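Local coordinates for protein Pbp related beta-lactamase (Pyrococcus abyssi, PDB 2QMI) that probably hydrolyses peptides as an archaeal serine peptidase of the penicillin-binding protein and beta-lactamase family, working within a self-compartmentalizing octamer, at residues 15-20 / 330-335; 276-281 / 354-359; 386-391 / 403-408; 412-417 / 425-430. One frame throughout, in Å; residues are numbered along the deposited sequence.

Contact 3 is the buried one; contacts 1, 2 and 4 are partly buried. Contact 1 lies inside the beta-lactamase part and joins two turns through an arginine, a water and a valine. Contact 2 links that part to a helix of the octamerisation part, by apolar and aromatic side chains. Contacts 3 and 4 are backbone-bonded hairpins of one barrel, their centres about 7 Å apart. Strand 400-408 of contact 3 lies next to strand 412-419 of contact 4 in the sheet. Contact 2 touches contact 3 through a salt bridge between Arg359 and Asp386. Contacts 2, 3 and 4 all reach the same neighbouring subunit, while contact 1 meets a different one.

Contact 1: 15-20 / 330-335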
# COMPACT_ATOMS: atom_id res chain seq x y z
N ALA A 15 -20.67 -24.74 12.13
CA ALA A 15 -19.46 -24.79 11.32
C ALA A 15 -19.56 -23.76 10.18
O ALA A 15 -18.69 -22.90 10.01
CB ALA A 15 -19.28 -26.18 10.74
N GLU A 16 -20.64 -23.85 9.42
CA GLU A 16 -20.87 -22.96 8.29
C GLU A 16 -20.91 -21.47 8.61
O GLU A 16 -20.32 -20.66 7.90
CB GLU A 16 -22.17 -23.36 7.58
CG GLU A 16 -22.81 -22.22 6.80
CD GLU A 16 -24.20 -22.55 6.31
OE1 GLU A 16 -24.32 -23.50 5.50
OE2 GLU A 16 -25.18 -21.88 6.73
N ARG A 17 -21.62 -21.11 9.68
CA ARG A 17 -21.75 -19.69 10.03
C ARG A 17 -20.76 -19.26 11.10
O ARG A 17 -20.85 -18.15 11.65
CB ARG A 17 -23.20 -19.42 10.49
CG ARG A 17 -24.27 -19.86 9.47
CD ARG A 17 -24.33 -18.92 8.25
NE ARG A 17 -24.99 -17.66 8.57
CZ ARG A 17 -26.30 -17.44 8.41
NH1 ARG A 17 -26.82 -16.27 8.74
NH2 ARG A 17 -27.07 -18.39 7.87
N LYS A 18 -19.80 -20.14 11.39
CA LYS A 18 -18.77 -19.90 12.40
C LYS A 18 -19.31 -19.44 13.75
O LYS A 18 -18.97 -18.35 14.23
CB LYS A 18 -17.74 -18.90 11.89
CG LYS A 18 -16.45 -18.91 12.72
CD LYS A 18 -15.24 -18.39 11.95
CE LYS A 18 -13.95 -18.73 12.71
NZ LYS A 18 -12.71 -18.27 12.02
N VAL A 19 -20.15 -20.27 14.38
CA VAL A 19 -20.71 -19.95 15.69
C VAL A 19 -19.88 -20.69 16.75
O VAL A 19 -19.64 -21.88 16.62
CB VAL A 19 -22.19 -20.38 15.80
CG1 VAL A 19 -22.77 -19.92 17.13
CG2 VAL A 19 -23.00 -19.80 14.64
N PRO A 20 -19.44 -19.98 17.80
CA PRO A 20 -18.64 -20.56 18.88
C PRO A 20 -19.33 -21.66 19.70
O PRO A 20 -18.83 -22.78 19.79
CB PRO A 20 -18.30 -19.34 19.76
CG PRO A 20 -18.44 -18.16 18.81
CD PRO A 20 -19.67 -18.54 18.03
N SER A 330 -23.97 -13.94 16.94
CA SER A 330 -25.15 -13.77 16.08
C SER A 330 -24.87 -14.41 14.72
O SER A 330 -25.36 -13.94 13.69
CB SER A 330 -25.49 -12.29 15.90
OG SER A 330 -24.53 -11.65 15.09
N GLY A 331 -24.07 -15.47 14.73
CA GLY A 331 -23.72 -16.16 13.50
C GLY A 331 -24.89 -16.84 12.80
O GLY A 331 -24.96 -16.85 11.57
N TYR A 332 -25.80 -17.41 13.59
CA TYR A 332 -26.98 -18.07 13.04
C TYR A 332 -28.18 -17.79 13.95
O TYR A 332 -28.11 -18.00 15.16
CB TYR A 332 -26.75 -19.57 12.92
CG TYR A 332 -27.79 -20.26 12.08
CD1 TYR A 332 -27.89 -20.00 10.71
CD2 TYR A 332 -28.71 -21.13 12.66
CE1 TYR A 332 -28.90 -20.60 9.94
CE2 TYR A 332 -29.71 -21.73 11.91
CZ TYR A 332 -29.81 -21.46 10.55
OH TYR A 332 -30.82 -22.04 9.81
N PRO A 333 -29.31 -17.34 13.38
CA PRO A 333 -30.52 -17.03 14.14
C PRO A 333 -31.03 -18.15 15.05
O PRO A 333 -31.44 -19.20 14.58
CB PRO A 333 -31.54 -16.68 13.05
CG PRO A 333 -30.68 -16.22 11.90
CD PRO A 333 -29.55 -17.21 11.93
N PRO A 334 -31.01 -17.92 16.37
CA PRO A 334 -31.48 -18.92 17.33
C PRO A 334 -32.93 -19.33 17.03
O PRO A 334 -33.31 -20.49 17.23
CB PRO A 334 -31.35 -18.21 18.67
CG PRO A 334 -30.19 -17.29 18.45
CD PRO A 334 -30.48 -16.74 17.07
N SER A 335 -33.73 -18.38 16.57
CA SER A 335 -35.13 -18.66 16.26
C SER A 335 -35.24 -19.78 15.22
O SER A 335 -36.11 -20.64 15.34
CB SER A 335 -35.82 -17.40 15.74
OG SER A 335 -35.32 -17.04 14.46
O HOH W 1 -22.06 -15.98 10.36
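Arg17 and Val19 meet Gly331 and Tyr332 in a mixed polar and apolar contact between two turns of the beta-lactamase part. One turn follows helix 3-16; the other leads into helix 334-345. Arg17 provides most of the polar side. Its CG stands anti to the carbonyl carbon (chi1 -54°), and the chain then bends at chi2 and chi3. The chain curls over the Gly331 carbonyl: CB is 3.3 Å from Gly331 O, and NE is 3.1 Å from the same oxygen. Beyond it the guanidinium meets the ring of Tyr332. The two planes are nearly perpendicular (89°). The ring presents CD1 to one face of the guanidinium, 3.4 Å from Arg17 NH2, which itself lies at the ring edge. A water ties the backbones together. It donates to Arg17 O at 2.8 Å and to Gly331 O at 3.3 Å. Val19 fills the apolar side. Its CG2 packs on Gly331 CA at 3.9 Å and on Tyr332 CB at 4.1 Å. Gly331 has no side chain, which lets the valine methyl come close to the backbone. Outside the contact, Glu327 accepts a hydrogen bond from Tyr332 N, and Phe9 and Lys13 of helix 3-16 touch the tyrosine side chain. Trp130 of a neighbouring subunit bonds to Val19 O. The helix end itself is closed by a Schellman motif: Lys18, with positive phi, is the C-prime residue, Lys18 N bonds to Ala15 O at 3.3 Å, and Val19 N reaches back to Met14 O.

Contact 2: 276-281 / 354-359; sequences WEIFGG and LPFIYR
Phe279 drives its ring tip against Leu354, Pro355 and Phe356, and here the packing is close. Its CZ lies 3.7 Å from Leu354 CD2, and that methyl sits at the ring edge, near its plane. Phe279 CE1 comes to 4.1 Å from Pro355 CD, and the two side chains cross at about a right angle. Phe279 CZ also reaches Phe356 CE1 at 4.1 Å, the two rings meeting obliquely. Phe356 CG stands between the backbone N and the carbonyl carbon (chi1 44°). Around this close part, Met339 of helix 334-345 touches both phenylalanines, Tyr336 stacks on Phe356, and Phe294 meets Phe279 edge-to-face.

The contact joins the loop between strands 272-273 and 283-284 to the first turn of helix 355-364. Leu354 stands at the N-cap position, and Pro355 begins the helix. The loop is part of the beta-lactamase-like region and the helix of the octamerisation region, so the contact joins the two.

The Ile278 side is looser. Its CG2 stays 4.4 Å from Pro355 CG and 4.5 Å from Phe356 CD1, approaching the Phe356 ring at its edge. The same methyl lies 3.6 Å above the Phe279 plane, toward the rim. This partly exposed side borders a neighbouring subunit, whose Arg422 bonds to Ile278 O and whose Asn420 packs on Ile278 and Phe356.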
# COMPACT_ATOMS: atom_id res chain seq x y z
N TRP A 276 -42.40 -8.00 10.38
CA TRP A 276 -41.76 -9.32 10.32
C TRP A 276 -42.70 -10.45 9.96
O TRP A 276 -43.04 -11.28 10.81
CB TRP A 276 -41.12 -9.62 11.67
CG TRP A 276 -39.88 -8.82 11.92
CD1 TRP A 276 -39.48 -8.25 13.10
CD2 TRP A 276 -38.84 -8.53 10.97
NE1 TRP A 276 -38.25 -7.63 12.94
CE2 TRP A 276 -37.84 -7.79 11.64
CE3 TRP A 276 -38.66 -8.84 9.61
CZ2 TRP A 276 -36.68 -7.34 11.00
CZ3 TRP A 276 -37.50 -8.39 8.97
CH2 TRP A 276 -36.53 -7.65 9.67
N GLU A 277 -43.11 -10.51 8.70
CA GLU A 277 -44.02 -11.54 8.24
C GLU A 277 -43.25 -12.74 7.69
O GLU A 277 -42.51 -12.63 6.70
CB GLU A 277 -44.93 -10.97 7.16
CG GLU A 277 -46.30 -11.61 7.11
CD GLU A 277 -47.35 -10.65 6.56
OE1 GLU A 277 -48.55 -11.00 6.56
OE2 GLU A 277 -46.95 -9.54 6.13
N ILE A 278 -43.44 -13.88 8.34
CA ILE A 278 -42.76 -15.10 7.92
C ILE A 278 -43.75 -16.19 7.55
O ILE A 278 -43.71 -16.73 6.44
CB ILE A 278 -41.82 -15.61 9.03
CG1 ILE A 278 -40.80 -14.52 9.39
CG2 ILE A 278 -41.10 -16.87 8.55
CD1 ILE A 278 -39.87 -14.89 10.54
N PHE A 279 -44.64 -16.52 8.48
CA PHE A 279 -45.64 -17.56 8.25
C PHE A 279 -47.02 -17.01 7.88
O PHE A 279 -47.85 -17.74 7.34
CB PHE A 279 -45.75 -18.45 9.49
CG PHE A 279 -44.48 -19.20 9.82
CD1 PHE A 279 -44.18 -20.39 9.17
CD2 PHE A 279 -43.56 -18.68 10.73
CE1 PHE A 279 -42.98 -21.06 9.42
CE2 PHE A 279 -42.36 -19.33 10.99
CZ PHE A 279 -42.07 -20.53 10.34
N GLY A 280 -47.27 -15.74 8.17
CA GLY A 280 -48.58 -15.20 7.82
C GLY A 280 -48.96 -13.88 8.44
O GLY A 280 -48.44 -12.83 8.06
N GLY A 281 -49.89 -13.91 9.39
CA GLY A 281 -50.31 -12.69 10.05
C GLY A 281 -49.80 -12.61 11.47
O GLY A 281 -50.58 -12.47 12.42
N LEU A 354 -40.17 -25.13 6.62
CA LEU A 354 -39.62 -23.85 7.07
C LEU A 354 -38.92 -23.13 5.92
O LEU A 354 -37.83 -23.52 5.51
CB LEU A 354 -38.64 -24.07 8.23
CG LEU A 354 -39.21 -24.70 9.50
CD1 LEU A 354 -38.07 -24.94 10.48
CD2 LEU A 354 -40.30 -23.80 10.11
N PRO A 355 -39.54 -22.06 5.40
CA PRO A 355 -38.99 -21.28 4.29
C PRO A 355 -37.53 -20.88 4.40
O PRO A 355 -36.77 -21.06 3.45
CB PRO A 355 -39.94 -20.08 4.20
CG PRO A 355 -40.54 -20.00 5.58
CD PRO A 355 -40.76 -21.43 5.94
N PHE A 356 -37.12 -20.37 5.56
CA PHE A 356 -35.73 -19.96 5.73
C PHE A 356 -34.74 -21.10 5.59
O PHE A 356 -33.53 -20.86 5.45
CB PHE A 356 -35.51 -19.23 7.07
CG PHE A 356 -36.18 -19.89 8.26
CD1 PHE A 356 -37.40 -19.41 8.73
CD2 PHE A 356 -35.57 -20.95 8.93
CE1 PHE A 356 -38.00 -19.98 9.86
CE2 PHE A 356 -36.16 -21.52 10.06
CZ PHE A 356 -37.37 -21.04 10.52
N ILE A 357 -35.22 -22.34 5.60
CA ILE A 357 -34.31 -23.48 5.47
C ILE A 357 -34.09 -23.98 4.04
O ILE A 357 -32.95 -24.19 3.65
CB ILE A 357 -34.77 -24.65 6.38
CG1 ILE A 357 -34.79 -24.18 7.83
CG2 ILE A 357 -33.81 -25.82 6.24
CD1 ILE A 357 -35.21 -25.23 8.82
N TYR A 358 -35.16 -24.19 3.27
CA TYR A 358 -34.95 -24.66 1.89
C TYR A 358 -34.48 -23.55 0.96
O TYR A 358 -33.76 -23.79 -0.01
CB TYR A 358 -36.22 -25.31 1.32
CG TYR A 358 -37.51 -24.54 1.44
CD1 TYR A 358 -38.29 -24.63 2.60
CD2 TYR A 358 -38.00 -23.78 0.38
CE1 TYR A 358 -39.53 -23.99 2.69
CE2 TYR A 358 -39.23 -23.12 0.46
CZ TYR A 358 -39.99 -23.24 1.62
OH TYR A 358 -41.22 -22.61 1.72
N ARG A 359 -34.88 -22.31 1.27
CA ARG A 359 -34.47 -21.17 0.46
C ARG A 359 -32.95 -20.97 0.54
O ARG A 359 -32.31 -20.68 -0.47
CB ARG A 359 -35.22 -19.92 0.93
CG ARG A 359 -34.79 -18.61 0.25
CD ARG A 359 -35.91 -17.57 0.34
NE ARG A 359 -36.36 -17.32 1.72
CZ ARG A 359 -35.69 -16.57 2.60
NH1 ARG A 359 -34.55 -16.00 2.24
NH2 ARG A 359 -36.17 -16.40 3.83

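Contact 3: 386-391 / 403-408; sequences DVVYLR and LFPEVL
Pro405 sits against Asp386 O where the next hydrogen-bonded pair of the ladder would fall. Proline has no N-H to give, and its CD rests 3.5 Å from that oxygen. The contact is a beta hairpin of strands 387-392 and 400-408 in an eight-stranded antiparallel barrel. Between these segments the ladder has one bridge, Val388 with Leu403, a hydrogen-bonded pair. Val388 N gives a nearly straight bond to Leu403 O at 3.1 Å. Leu403 N returns a shorter, more bent one to Val388 O at 2.7 Å (144°). On the face of Val388 and Leu403, their CB atoms touch at 4.0 Å, and Leu403 also packs on Cys415 and Ala426 of strands farther round the barrel. Val388 CG2 reaches Pro405 CG at 4.1 Å. Phe404 takes the other face and stacks on Phe404 of a neighbouring subunit. Past the proline the strand turns a corner in a classic beta bulge, Glu406 and Val407 both facing Lys414. Asp386 OD2 is held by Arg359 in a salt bridge. Val387 CG2 meets Phe404 CE1 obliquely at 3.9 Å.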
# COMPACT_ATOMS: atom_id res chain seq x y z
N ASP A 386 -31.18 -12.68 1.50
CA ASP A 386 -32.30 -12.97 0.61
C ASP A 386 -32.12 -12.48 -0.83
O ASP A 386 -32.97 -12.73 -1.68
CB ASP A 386 -33.56 -12.33 1.20
CG ASP A 386 -34.82 -13.02 0.76
OD1 ASP A 386 -35.07 -13.07 -0.47
OD2 ASP A 386 -35.57 -13.51 1.63
N VAL A 387 -31.02 -11.78 -1.10
CA VAL A 387 -30.80 -11.24 -2.44
C VAL A 387 -29.70 -11.93 -3.21
O VAL A 387 -28.70 -12.40 -2.65
CB VAL A 387 -30.50 -9.72 -2.37
CG1 VAL A 387 -30.07 -9.19 -3.72
CG2 VAL A 387 -31.76 -8.98 -1.90
N VAL A 388 -29.89 -12.01 -4.52
CA VAL A 388 -28.91 -12.64 -5.40
C VAL A 388 -28.27 -11.55 -6.23
O VAL A 388 -28.96 -10.77 -6.88
CB VAL A 388 -29.57 -13.67 -6.34
CG1 VAL A 388 -28.51 -14.34 -7.21
CG2 VAL A 388 -30.35 -14.70 -5.53
N TYR A 389 -26.94 -11.48 -6.21
CA TYR A 389 -26.23 -10.46 -6.97
C TYR A 389 -25.48 -11.04 -8.15
O TYR A 389 -24.77 -12.03 -8.02
CB TYR A 389 -25.22 -9.73 -6.08
CG TYR A 389 -25.84 -8.79 -5.05
CD1 TYR A 389 -26.02 -9.19 -3.72
CD2 TYR A 389 -26.22 -7.50 -5.41
CE1 TYR A 389 -26.57 -8.31 -2.77
CE2 TYR A 389 -26.78 -6.62 -4.48
CZ TYR A 389 -26.95 -7.03 -3.17
OH TYR A 389 -27.50 -6.15 -2.27
N LEU A 390 -25.66 -10.43 -9.32
CA LEU A 390 -24.98 -10.86 -10.53
C LEU A 390 -24.00 -9.76 -10.94
O LEU A 390 -24.42 -8.65 -11.27
CB LEU A 390 -26.00 -11.10 -11.65
CG LEU A 390 -25.43 -11.50 -13.01
CD1 LEU A 390 -24.52 -12.72 -12.85
CD2 LEU A 390 -26.58 -11.80 -13.95
N ARG A 391 -22.71 -10.05 -10.90
CA ARG A 391 -21.70 -9.06 -11.26
C ARG A 391 -20.81 -9.49 -12.42
O ARG A 391 -20.60 -10.68 -12.66
CB ARG A 391 -20.82 -8.73 -10.05
CG ARG A 391 -19.99 -7.45 -10.24
CD ARG A 391 -18.79 -7.42 -9.31
NE ARG A 391 -17.92 -8.57 -9.56
CZ ARG A 391 -16.72 -8.74 -9.01
NH1 ARG A 391 -16.23 -7.83 -8.17
NH2 ARG A 391 -16.00 -9.83 -9.30
N LEU A 403 -30.85 -9.00 -7.69
CA LEU A 403 -31.94 -9.88 -8.12
C LEU A 403 -32.83 -10.36 -6.97
O LEU A 403 -32.33 -10.86 -5.95
CB LEU A 403 -31.39 -11.10 -8.86
CG LEU A 403 -30.58 -10.87 -10.14
CD1 LEU A 403 -30.15 -12.22 -10.69
CD2 LEU A 403 -31.40 -10.11 -11.18
N PHE A 404 -34.14 -10.23 -7.14
CA PHE A 404 -35.10 -10.64 -6.13
C PHE A 404 -35.81 -11.93 -6.53
O PHE A 404 -36.51 -11.96 -7.54
CB PHE A 404 -36.15 -9.55 -5.93
CG PHE A 404 -35.67 -8.35 -5.16
CD1 PHE A 404 -34.32 -8.01 -5.13
CD2 PHE A 404 -36.57 -7.53 -4.49
CE1 PHE A 404 -33.87 -6.88 -4.45
CE2 PHE A 404 -36.15 -6.40 -3.81
CZ PHE A 404 -34.79 -6.07 -3.79
N PRO A 405 -35.63 -13.01 -5.75
CA PRO A 405 -36.30 -14.27 -6.08
C PRO A 405 -37.81 -14.12 -6.00
O PRO A 405 -38.34 -13.69 -4.98
CB PRO A 405 -35.75 -15.23 -5.03
CG PRO A 405 -34.38 -14.70 -4.77
CD PRO A 405 -34.65 -13.21 -4.67
N GLU A 406 -38.50 -14.47 -7.09
CA GLU A 406 -39.95 -14.38 -7.15
C GLU A 406 -40.50 -15.79 -7.20
O GLU A 406 -41.69 -16.01 -6.96
CB GLU A 406 -40.39 -13.63 -8.41
CG GLU A 406 -41.90 -13.56 -8.63
CD GLU A 406 -42.26 -13.18 -10.07
OE1 GLU A 406 -42.00 -12.03 -10.48
OE2 GLU A 406 -42.81 -14.04 -10.80
N VAL A 407 -39.64 -16.75 -7.52
CA VAL A 407 -40.05 -18.15 -7.59
C VAL A 407 -38.89 -19.09 -7.25
O VAL A 407 -37.86 -19.10 -7.93
CB VAL A 407 -40.58 -18.51 -9.01
CG1 VAL A 407 -41.03 -19.97 -9.06
CG2 VAL A 407 -41.76 -17.60 -9.38
N LEU A 408 -39.06 -19.87 -6.18
CA LEU A 408 -38.02 -20.82 -5.77
C LEU A 408 -38.49 -22.26 -5.76
O LEU A 408 -39.52 -22.59 -5.17
CB LEU A 408 -37.48 -20.49 -4.39
CG LEU A 408 -36.49 -19.35 -4.26
CD1 LEU A 408 -37.22 -18.03 -4.44
CD2 LEU A 408 -35.83 -19.41 -2.90

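Contact 4: 412-417 / 425-430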
# COMPACT_ATOMS: atom_id res chain seq x y z
N PHE A 412 -35.27 -24.89 -10.00
CA PHE A 412 -35.56 -23.65 -10.71
C PHE A 412 -35.74 -22.44 -9.80
O PHE A 412 -36.50 -22.49 -8.83
CB PHE A 412 -36.84 -23.86 -11.53
CG PHE A 412 -37.23 -22.69 -12.38
CD1 PHE A 412 -36.43 -22.29 -13.44
CD2 PHE A 412 -38.41 -22.00 -12.12
CE1 PHE A 412 -36.80 -21.21 -14.25
CE2 PHE A 412 -38.79 -20.92 -12.92
CZ PHE A 412 -37.99 -20.52 -13.99
N ILE A 413 -35.05 -21.35 -10.13
CA ILE A 413 -35.17 -20.10 -9.38
C ILE A 413 -35.39 -18.96 -10.37
O ILE A 413 -34.57 -18.73 -11.26
CB ILE A 413 -33.88 -19.78 -8.57
CG1 ILE A 413 -33.63 -20.88 -7.53
CG2 ILE A 413 -34.02 -18.42 -7.87
CD1 ILE A 413 -32.32 -20.73 -6.80
N LYS A 414 -36.52 -18.25 -10.24
CA LYS A 414 -36.81 -17.14 -11.13
C LYS A 414 -36.64 -15.85 -10.32
O LYS A 414 -37.25 -15.69 -9.27
CB LYS A 414 -38.23 -17.24 -11.67
CG LYS A 414 -38.60 -16.16 -12.66
CD LYS A 414 -39.93 -16.44 -13.35
CE LYS A 414 -40.21 -15.43 -14.45
NZ LYS A 414 -41.48 -15.71 -15.18
N CYS A 415 -35.80 -14.94 -10.81
CA CYS A 415 -35.56 -13.68 -10.13
C CYS A 415 -35.90 -12.53 -11.05
O CYS A 415 -36.14 -12.72 -12.24
CB CYS A 415 -34.10 -13.55 -9.72
SG CYS A 415 -33.48 -14.88 -8.72
N TYR A 416 -35.90 -11.32 -10.49
CA TYR A 416 -36.19 -10.13 -11.27
C TYR A 416 -35.46 -8.97 -10.65
O TYR A 416 -35.17 -8.97 -9.46
CB TYR A 416 -37.70 -9.85 -11.29
CG TYR A 416 -38.26 -9.36 -9.97
CD1 TYR A 416 -38.19 -8.02 -9.61
CD2 TYR A 416 -38.85 -10.25 -9.08
CE1 TYR A 416 -38.70 -7.56 -8.40
CE2 TYR A 416 -39.38 -9.81 -7.85
CZ TYR A 416 -39.29 -8.46 -7.53
OH TYR A 416 -39.81 -8.00 -6.33
N THR A 417 -35.16 -7.98 -11.48
CA THR A 417 -34.47 -6.79 -11.01
C THR A 417 -35.23 -5.60 -11.57
O THR A 417 -36.36 -5.76 -12.05
CB THR A 417 -33.04 -6.74 -11.51
OG1 THR A 417 -32.37 -5.62 -10.91
CG2 THR A 417 -33.00 -6.63 -13.03
N TYR A 425 -36.67 -10.19 -15.69
CA TYR A 425 -36.34 -11.45 -15.04
C TYR A 425 -35.10 -12.22 -15.47
O TYR A 425 -34.61 -12.09 -16.59
CB TYR A 425 -37.52 -12.41 -15.13
CG TYR A 425 -38.85 -11.84 -14.69
CD1 TYR A 425 -39.48 -10.83 -15.43
CD2 TYR A 425 -39.48 -12.32 -13.54
CE1 TYR A 425 -40.72 -10.33 -15.04
CE2 TYR A 425 -40.73 -11.83 -13.15
CZ TYR A 425 -41.34 -10.84 -13.90
OH TYR A 425 -42.59 -10.37 -13.53
N ALA A 426 -34.62 -13.04 -14.54
CA ALA A 426 -33.48 -13.92 -14.76
C ALA A 426 -33.96 -15.31 -14.33
O ALA A 426 -34.87 -15.43 -13.51
CB ALA A 426 -32.30 -13.48 -13.89
N GLU A 427 -33.38 -16.36 -14.91
CA GLU A 427 -33.77 -17.73 -14.57
C GLU A 427 -32.57 -18.63 -14.39
O GLU A 427 -31.66 -18.63 -15.21
CB GLU A 427 -34.68 -18.33 -15.65
CG GLU A 427 -36.07 -17.71 -15.72
CD GLU A 427 -36.19 -16.64 -16.80
OE1 GLU A 427 -35.95 -16.95 -17.99
OE2 GLU A 427 -36.53 -15.49 -16.45
N PHE A 428 -32.57 -19.38 -13.29
CA PHE A 428 -31.50 -20.31 -12.97
C PHE A 428 -32.04 -21.73 -13.12
O PHE A 428 -33.05 -22.07 -12.50
CB PHE A 428 -31.04 -20.10 -11.52
CG PHE A 428 -30.21 -18.86 -11.32
CD1 PHE A 428 -28.86 -18.85 -11.63
CD2 PHE A 428 -30.79 -17.70 -10.82
CE1 PHE A 428 -28.09 -17.70 -11.46
CE2 PHE A 428 -30.04 -16.54 -10.65
CZ PHE A 428 -28.69 -16.54 -10.97
N TYR A 429 -31.39 -22.55 -13.94
CA TYR A 429 -31.81 -23.93 -14.13
C TYR A 429 -30.77 -24.87 -13.51
O TYR A 429 -29.66 -25.00 -14.04
CB TYR A 429 -31.97 -24.25 -15.62
CG TYR A 429 -33.09 -23.49 -16.32
CD1 TYR A 429 -32.89 -22.19 -16.79
CD2 TYR A 429 -34.35 -24.07 -16.50
CE1 TYR A 429 -33.92 -21.47 -17.42
CE2 TYR A 429 -35.39 -23.37 -17.12
CZ TYR A 429 -35.17 -22.07 -17.58
OH TYR A 429 -36.18 -21.38 -18.21
N ILE A 430 -31.12 -25.51 -12.39
CA ILE A 430 -30.19 -26.42 -11.71
C ILE A 430 -30.40 -27.85 -12.18
O ILE A 430 -31.49 -28.40 -12.05
CB ILE A 430 -30.35 -26.37 -10.17
CG1 ILE A 430 -30.08 -24.96 -9.64
CG2 ILE A 430 -29.37 -27.35 -9.50
CD1 ILE A 430 -31.24 -23.99 -9.80
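Tyr425 is gripped on both faces of its ring by Lys414 and Tyr416. These residues belong to the hairpin of strands 412-419 and 422-431 in the octamerisation barrel. Lys414 is extended, its CG anti to the backbone N (chi1 -177°), and its CE comes to 3.3 Å from Tyr425 CD2. Its NZ makes an off-centre cation-pi contact, 4.7 Å from the ring centroid. Tyr416 CB lies over the opposite face in a CH-pi contact, 4.1 Å from the centroid. Farther along the same face of the sheet, Phe412 runs beside Glu427 and Tyr429; its CE1 lies over one face of the Tyr429 ring, though the two ring planes are oblique (52°). The other face carries Ile413, Cys415, Ala426 and Phe428. Backbone bonds in the pairs Ile413 with Phe428 and Cys415 with Ala426 fix the register. The shortest runs from Ala426 N to Cys415 O at 2.8 Å.

Beyond these, strands 400-408 and 434-439 flank the hairpin, and Ile362 and Leu363 of helix 355-364 touch Ile413. Tyr416 OH bonds to Tyr416 OH of a neighbouring subunit. Cys415 SG meets the Phe428 ring at its edge, 4.3 Å from CE2.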